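Protein pid-3 (Caenorhabditis elegans, PDB 7OCX) is a piRNA biogenesis factor of the PETISCO complex whose RNA recognition motif domain pairs with that of TOFU-6. Local coordinates at residues Q11-L15 with L53-V59; N25-I29 with G40-T44. All blocks are in the same frame, centred on the assembly; numbering follows the deposited sequence.

Both contacts illustrate how a ferredoxin-like RNA recognition motif, built in the order beta-alpha-beta-beta-alpha-beta, seats its two helices on one antiparallel sheet. Contact 1 joins the start of strand 14-18 to the start of helix 56-66; contact 2 lays the first turn of helix 26-32 against edge strand 38-45. Contact 2 is nested within the chain loop that contact 1 closes. Their centres lie about 15 Å apart and their nearest atoms about 5 Å apart, so they do not touch. Each adjoins a different protein interface: helix 56-66 meets TOFU-6 beside contact 1, whereas a second copy of PID-3 packs against contact 2.

Contact 1: residues Q11-L15 with L53-V59; sequences QENML and LENKFQV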
ATOM      1  N   GLN B  11       9.204 -18.168  12.741  1.00 41.66           N
ATOM      2  CA  GLN B  11       7.778 -17.967  12.947  1.00 39.50           C
ATOM      3  C   GLN B  11       7.475 -16.615  13.591  1.00 36.64           C
ATOM      4  O   GLN B  11       6.400 -16.042  13.346  1.00 38.90           O
ATOM      5  CB  GLN B  11       7.255 -19.117  13.789  1.00 42.29           C
ATOM      6  CG  GLN B  11       5.779 -19.145  13.912  1.00 43.91           C
ATOM      7  CD  GLN B  11       5.328 -20.442  14.469  1.00 49.02           C
ATOM      8  OE1 GLN B  11       4.953 -21.357  13.726  1.00 56.62           O
ATOM      9  NE2 GLN B  11       5.387 -20.563  15.794  1.00 50.94           N
ATOM     10  N   GLU B  12       8.418 -16.059  14.376  1.00 36.01           N
ATOM     11  CA  GLU B  12       8.147 -14.760  15.000  1.00 38.72           C
ATOM     12  C   GLU B  12       8.037 -13.639  13.966  1.00 39.54           C
ATOM     13  O   GLU B  12       7.545 -12.551  14.302  1.00 36.39           O
ATOM     14  CB  GLU B  12       9.222 -14.410  16.038  1.00 39.16           C
ATOM     15  CG  GLU B  12      10.599 -14.044  15.475  1.00 41.00           C
ATOM     16  CD  GLU B  12      11.582 -13.659  16.602  1.00 51.81           C
ATOM     17  OE1 GLU B  12      11.426 -14.172  17.729  1.00 58.96           O
ATOM     18  OE2 GLU B  12      12.508 -12.853  16.369  1.00 48.54           O
ATOM     19  N   ASN B  13       8.473 -13.867  12.730  1.00 35.41           N
ATOM     20  CA  ASN B  13       8.352 -12.868  11.682  1.00 35.80           C
ATOM     21  C   ASN B  13       7.079 -13.006  10.870  1.00 34.66           C
ATOM     22  O   ASN B  13       6.915 -12.283   9.892  1.00 36.23           O
ATOM     23  CB  ASN B  13       9.540 -12.913  10.720  1.00 36.40           C
ATOM     24  CG  ASN B  13      10.857 -12.694  11.391  1.00 41.85           C
ATOM     25  OD1 ASN B  13      10.943 -11.961  12.370  1.00 44.67           O
ATOM     26  ND2 ASN B  13      11.909 -13.317  10.863  1.00 46.35           N
ATOM     27  N   MET B  14       6.177 -13.908  11.224  1.00 34.04           N
ATOM     28  CA  MET B  14       5.078 -14.234  10.330  1.00 33.38           C
ATOM     29  C   MET B  14       3.736 -13.856  10.904  1.00 39.25           C
ATOM     30  O   MET B  14       3.514 -13.866  12.122  1.00 41.00           O
ATOM     31  CB  MET B  14       5.125 -15.731   9.979  1.00 34.77           C
ATOM     32  CG  MET B  14       6.203 -15.960   8.937  1.00 49.92           C
ATOM     33  SD  MET B  14       6.994 -17.562   9.021  1.00 73.43           S
ATOM     34  CE  MET B  14       5.707 -18.588   9.698  1.00 60.70           C
ATOM     35  N   LEU B  15       2.845 -13.490  10.000  1.00 34.96           N
ATOM     36  CA  LEU B  15       1.474 -13.224  10.376  1.00 36.10           C
ATOM     37  C   LEU B  15       0.546 -13.881   9.372  1.00 39.21           C
ATOM     38  O   LEU B  15       0.949 -14.260   8.266  1.00 38.15           O
ATOM     39  CB  LEU B  15       1.214 -11.725  10.481  1.00 39.88           C
ATOM     40  CG  LEU B  15       1.356 -10.830   9.243  1.00 39.45           C
ATOM     41  CD1 LEU B  15       0.216 -11.049   8.302  1.00 38.25           C
ATOM     42  CD2 LEU B  15       1.376  -9.418   9.772  1.00 45.76           C
ATOM     43  N   LEU B  53       7.106 -10.675   7.523  1.00 32.63           N
ATOM     44  CA  LEU B  53       7.561  -9.304   7.650  1.00 33.21           C
ATOM     45  C   LEU B  53       8.995  -9.314   8.152  1.00 34.24           C
ATOM     46  O   LEU B  53       9.560 -10.358   8.466  1.00 38.22           O
ATOM     47  CB  LEU B  53       6.646  -8.503   8.573  1.00 32.77           C
ATOM     48  CG  LEU B  53       5.154  -8.347   8.268  1.00 29.27           C
ATOM     49  CD1 LEU B  53       4.534  -7.476   9.323  1.00 34.78           C
ATOM     50  CD2 LEU B  53       4.983  -7.735   6.882  1.00 33.16           C
ATOM     51  N   GLU B  54       9.587  -8.136   8.269  1.00 31.57           N
ATOM     52  CA  GLU B  54      11.011  -8.064   8.586  1.00 31.88           C
ATOM     53  C   GLU B  54      11.320  -8.626   9.977  1.00 36.04           C
ATOM     54  O   GLU B  54      12.347  -9.287  10.170  1.00 34.37           O
ATOM     55  CB  GLU B  54      11.464  -6.603   8.469  1.00 38.68           C
ATOM     56  CG  GLU B  54      12.935  -6.310   8.735  1.00 39.56           C
ATOM     57  CD  GLU B  54      13.866  -7.073   7.826  1.00 39.70           C
ATOM     58  OE1 GLU B  54      13.406  -7.575   6.774  1.00 42.31           O
ATOM     59  OE2 GLU B  54      15.072  -7.157   8.156  1.00 44.74           O
ATOM     60  N   ASN B  55      10.452  -8.377  10.956  1.00 33.55           N
ATOM     61  CA  ASN B  55      10.755  -8.794  12.324  1.00 35.08           C
ATOM     62  C   ASN B  55       9.495  -8.748  13.176  1.00 34.95           C
ATOM     63  O   ASN B  55       8.417  -8.333  12.727  1.00 32.51           O
ATOM     64  CB  ASN B  55      11.873  -7.919  12.922  1.00 35.49           C
ATOM     65  CG  ASN B  55      11.488  -6.441  12.996  1.00 32.75           C
ATOM     66  OD1 ASN B  55      10.409  -6.095  13.482  1.00 31.68           O
ATOM     67  ND2 ASN B  55      12.364  -5.564  12.481  1.00 34.14           N
ATOM     68  N   LYS B  56       9.654  -9.171  14.430  1.00 33.36           N
ATOM     69  CA  LYS B  56       8.519  -9.351  15.320  1.00 31.31           C
ATOM     70  C   LYS B  56       7.900  -8.020  15.712  1.00 33.22           C
ATOM     71  O   LYS B  56       6.711  -7.964  16.038  1.00 34.25           O
ATOM     72  CB  LYS B  56       8.955 -10.114  16.566  1.00 34.79           C
ATOM     73  CG  LYS B  56      10.073  -9.431  17.345  1.00 37.61           C
ATOM     74  CD  LYS B  56      10.623 -10.276  18.496  1.00 41.46           C
ATOM     75  CE  LYS B  56      11.727  -9.540  19.262  1.00 39.09           C
ATOM     76  NZ  LYS B  56      12.340 -10.385  20.323  1.00 46.64           N
ATOM     77  N   PHE B  57       8.671  -6.935  15.682  1.00 32.15           N
ATOM     78  CA  PHE B  57       8.084  -5.633  16.007  1.00 33.74           C
ATOM     79  C   PHE B  57       7.133  -5.181  14.925  1.00 30.53           C
ATOM     80  O   PHE B  57       6.070  -4.626  15.220  1.00 31.02           O
ATOM     81  CB  PHE B  57       9.167  -4.593  16.205  1.00 33.14           C
ATOM     82  CG  PHE B  57      10.171  -4.996  17.212  1.00 35.31           C
ATOM     83  CD1 PHE B  57       9.872  -4.929  18.556  1.00 36.34           C
ATOM     84  CD2 PHE B  57      11.392  -5.482  16.819  1.00 39.10           C
ATOM     85  CE1 PHE B  57      10.788  -5.318  19.487  1.00 40.58           C
ATOM     86  CE2 PHE B  57      12.315  -5.872  17.743  1.00 43.60           C
ATOM     87  CZ  PHE B  57      12.010  -5.788  19.091  1.00 38.05           C
ATOM     88  N   GLN B  58       7.504  -5.412  13.668  1.00 29.66           N
ATOM     89  CA  GLN B  58       6.621  -5.090  12.569  1.00 29.49           C
ATOM     90  C   GLN B  58       5.388  -5.991  12.576  1.00 30.42           C
ATOM     91  O   GLN B  58       4.273  -5.516  12.318  1.00 30.56           O
ATOM     92  CB  GLN B  58       7.401  -5.135  11.251  1.00 30.90           C
ATOM     93  CG  GLN B  58       8.516  -4.075  11.224  1.00 31.14           C
ATOM     94  CD  GLN B  58       9.029  -3.782   9.826  1.00 32.44           C
ATOM     95  OE1 GLN B  58       8.275  -3.889   8.859  1.00 31.52           O
ATOM     96  NE2 GLN B  58      10.304  -3.405   9.711  1.00 31.09           N
ATOM     97  N   VAL B  59       5.543  -7.264  12.936  1.00 29.75           N
ATOM     98  CA  VAL B  59       4.359  -8.110  13.093  1.00 30.61           C
ATOM     99  C   VAL B  59       3.436  -7.528  14.149  1.00 33.77           C
ATOM    100  O   VAL B  59       2.230  -7.387  13.936  1.00 31.85           O
ATOM    101  CB  VAL B  59       4.763  -9.548  13.452  1.00 39.12           C
ATOM    102  CG1 VAL B  59       3.545 -10.390  13.861  1.00 35.25           C
ATOM    103  CG2 VAL B  59       5.462 -10.219  12.299  1.00 34.68           C
TER
HETATM  104  O   HOH W   1      12.096 -10.752  14.948  1.00 34.61           O
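Contact 1 is a mixed polar and apolar junction at one end of the RRM, where the short 3-10 turn leading into strand 14-18 meets the end of strand 48-53 and the first turn of helix 56-66. The nearest CA atoms across the segments are those of N13 and N55, 4.8 Å apart. One direct hydrogen bond ties the segments: L53 N donates to N13 O at 2.9 Å, at the end of the antiparallel pairing of strands 14-18 and 48-53. Then N55 N-caps the helix, its OD1 accepting from Q58 N at 3.0 Å while its ND2 bonds to S44 O of the TOFU-6 chain. A water bridges helix start and turn, accepting from K56 N (3.0 Å) and donating to E12 OE2 (2.6 Å) and N13 OD1 (3.1 Å). Further in, apolar side chains meet: L15 CD2 lies 3.7 Å from L53 CD1 and L15 CB 4.3 Å from V59 CG1, while V59 CG2 rests against the backbone carbonyl N13 O at 3.5 Å. The helix start also meets TOFU-6: K56 forms a salt bridge with D30 of that chain, and F57, whose CA-to-CB bond points away from the turn, sets its ring against those of W31 and F34 of TOFU-6. Deeper in the domain, L15 reaches A62 of helix 56-66 and V79 of strand 75-81, so the junction runs into the core between helix and sheet.

Contact 2: residues N25-I29 with G40-T44; sequences NTFGI and GITIT
In this RRM, contact 2 sets the first turn of helix 26-32 over edge strand 38-45, through apolar side chains in a helix-on-sheet packing. The first segment starts at N25, the N-cap (phi/psi -100/-178), whose p rotamer lets OD1 accept from G28 N at 2.9 Å; N25 ND2 bonds to V38 O of a second PID-3 subunit. Helical angles near -64/-38 follow from T26. T26 points its CB toward the strand, its CA 6.5 Å from that of I41, and places CG2 3.7 Å from I43 CD1. F27 points away and packs on A30 of that other subunit. I29, an mt rotamer one turn after T26, also points toward the strand: its CD1 lies 4.1 Å from I43 CG1. The strand is extended from G40 to I43, so that I41 and I43, both mt, face the helix while T42 faces away. I41 reaches furthest in, its CD1 lying 4.0 Å from I29 CG2 and 3.2 Å from T26 O.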
ATOM      1  N   ASN B  25      -3.607 -10.175  -5.652  1.00 35.99           N
ATOM      2  CA  ASN B  25      -2.412 -10.970  -5.871  1.00 35.38           C
ATOM      3  C   ASN B  25      -1.425 -10.652  -4.754  1.00 32.49           C
ATOM      4  O   ASN B  25      -1.700  -9.857  -3.845  1.00 30.35           O
ATOM      5  CB  ASN B  25      -1.789 -10.732  -7.251  1.00 34.16           C
ATOM      6  CG  ASN B  25      -1.405  -9.283  -7.487  1.00 31.75           C
ATOM      7  OD1 ASN B  25      -1.186  -8.527  -6.538  1.00 31.62           O
ATOM      8  ND2 ASN B  25      -1.219  -8.917  -8.758  1.00 32.58           N
ATOM      9  N   THR B  26      -0.243 -11.262  -4.822  1.00 33.05           N
ATOM     10  CA  THR B  26       0.685 -11.076  -3.711  1.00 36.35           C
ATOM     11  C   THR B  26       1.085  -9.620  -3.539  1.00 29.27           C
ATOM     12  O   THR B  26       1.246  -9.144  -2.413  1.00 29.80           O
ATOM     13  CB  THR B  26       1.918 -11.961  -3.865  1.00 33.11           C
ATOM     14  OG1 THR B  26       2.615 -11.638  -5.065  1.00 42.43           O
ATOM     15  CG2 THR B  26       1.500 -13.405  -3.903  1.00 42.62           C
ATOM     16  N   PHE B  27       1.273  -8.884  -4.641  1.00 28.85           N
ATOM     17  CA  PHE B  27       1.611  -7.490  -4.485  1.00 28.48           C
ATOM     18  C   PHE B  27       0.484  -6.724  -3.804  1.00 30.48           C
ATOM     19  O   PHE B  27       0.732  -5.826  -2.994  1.00 28.84           O
ATOM     20  CB  PHE B  27       1.901  -6.894  -5.852  1.00 27.52           C
ATOM     21  CG  PHE B  27       3.182  -7.374  -6.460  1.00 29.56           C
ATOM     22  CD1 PHE B  27       4.385  -7.084  -5.872  1.00 30.98           C
ATOM     23  CD2 PHE B  27       3.182  -8.082  -7.623  1.00 32.02           C
ATOM     24  CE1 PHE B  27       5.568  -7.468  -6.454  1.00 33.45           C
ATOM     25  CE2 PHE B  27       4.372  -8.488  -8.208  1.00 35.04           C
ATOM     26  CZ  PHE B  27       5.563  -8.174  -7.619  1.00 33.56           C
ATOM     27  N   GLY B  28      -0.761  -7.078  -4.113  1.00 30.94           N
ATOM     28  CA  GLY B  28      -1.882  -6.389  -3.502  1.00 30.56           C
ATOM     29  C   GLY B  28      -1.979  -6.651  -2.010  1.00 29.51           C
ATOM     30  O   GLY B  28      -2.359  -5.759  -1.246  1.00 29.90           O
ATOM     31  N   ILE B  29      -1.642  -7.870  -1.585  1.00 29.52           N
ATOM     32  CA  ILE B  29      -1.588  -8.199  -0.162  1.00 29.60           C
ATOM     33  C   ILE B  29      -0.497  -7.379   0.509  1.00 33.06           C
ATOM     34  O   ILE B  29      -0.705  -6.794   1.576  1.00 29.54           O
ATOM     35  CB  ILE B  29      -1.382  -9.715   0.015  1.00 32.10           C
ATOM     36  CG1 ILE B  29      -2.588 -10.492  -0.534  1.00 28.75           C
ATOM     37  CG2 ILE B  29      -1.126 -10.053   1.494  1.00 33.58           C
ATOM     38  CD1 ILE B  29      -2.335 -11.948  -0.694  1.00 34.14           C
ATOM     39  N   GLY B  40       8.123 -11.983   2.161  1.00 35.71           N
ATOM     40  CA  GLY B  40       7.618 -13.154   1.482  1.00 38.86           C
ATOM     41  C   GLY B  40       6.146 -13.314   1.752  1.00 34.95           C
ATOM     42  O   GLY B  40       5.664 -12.909   2.807  1.00 33.24           O
ATOM     43  N   ILE B  41       5.414 -13.869   0.803  1.00 37.98           N
ATOM     44  CA  ILE B  41       3.990 -14.099   0.978  1.00 37.57           C
ATOM     45  C   ILE B  41       3.656 -15.469   0.418  1.00 41.34           C
ATOM     46  O   ILE B  41       4.016 -15.782  -0.720  1.00 43.44           O
ATOM     47  CB  ILE B  41       3.117 -13.033   0.287  1.00 36.00           C
ATOM     48  CG1 ILE B  41       3.435 -11.644   0.833  1.00 37.87           C
ATOM     49  CG2 ILE B  41       1.651 -13.411   0.469  1.00 39.18           C
ATOM     50  CD1 ILE B  41       2.652 -10.508   0.156  1.00 40.22           C
ATOM     51  N   THR B  42       2.940 -16.266   1.209  1.00 38.94           N
ATOM     52  CA  THR B  42       2.397 -17.544   0.770  1.00 42.41           C
ATOM     53  C   THR B  42       0.875 -17.457   0.788  1.00 40.86           C
ATOM     54  O   THR B  42       0.266 -17.347   1.855  1.00 39.72           O
ATOM     55  CB  THR B  42       2.885 -18.681   1.658  1.00 41.32           C
ATOM     56  OG1 THR B  42       4.314 -18.745   1.621  1.00 46.87           O
ATOM     57  CG2 THR B  42       2.324 -19.997   1.184  1.00 46.55           C
ATOM     58  N   ILE B  43       0.264 -17.513  -0.391  1.00 38.84           N
ATOM     59  CA  ILE B  43      -1.187 -17.511  -0.477  1.00 42.78           C
ATOM     60  C   ILE B  43      -1.719 -18.854   0.002  1.00 42.36           C
ATOM     61  O   ILE B  43      -1.159 -19.920  -0.306  1.00 41.56           O
ATOM     62  CB  ILE B  43      -1.618 -17.182  -1.917  1.00 41.38           C
ATOM     63  CG1 ILE B  43      -1.405 -15.682  -2.173  1.00 43.55           C
ATOM     64  CG2 ILE B  43      -3.072 -17.529  -2.165  1.00 39.25           C
ATOM     65  CD1 ILE B  43      -1.700 -15.215  -3.588  1.00 46.04           C
ATOM     66  N   THR B  44      -2.777 -18.803   0.803  1.00 41.79           N
ATOM     67  CA  THR B  44      -3.376 -19.989   1.410  1.00 38.83           C
ATOM     68  C   THR B  44      -4.844 -20.112   1.041  1.00 42.68           C
ATOM     69  O   THR B  44      -5.525 -21.015   1.532  1.00 49.71           O
ATOM     70  CB  THR B  44      -3.231 -19.940   2.933  1.00 42.85           C
ATOM     71  OG1 THR B  44      -3.991 -18.842   3.447  1.00 41.26           O
ATOM     72  CG2 THR B  44      -1.770 -19.782   3.317  1.00 42.69           C
TER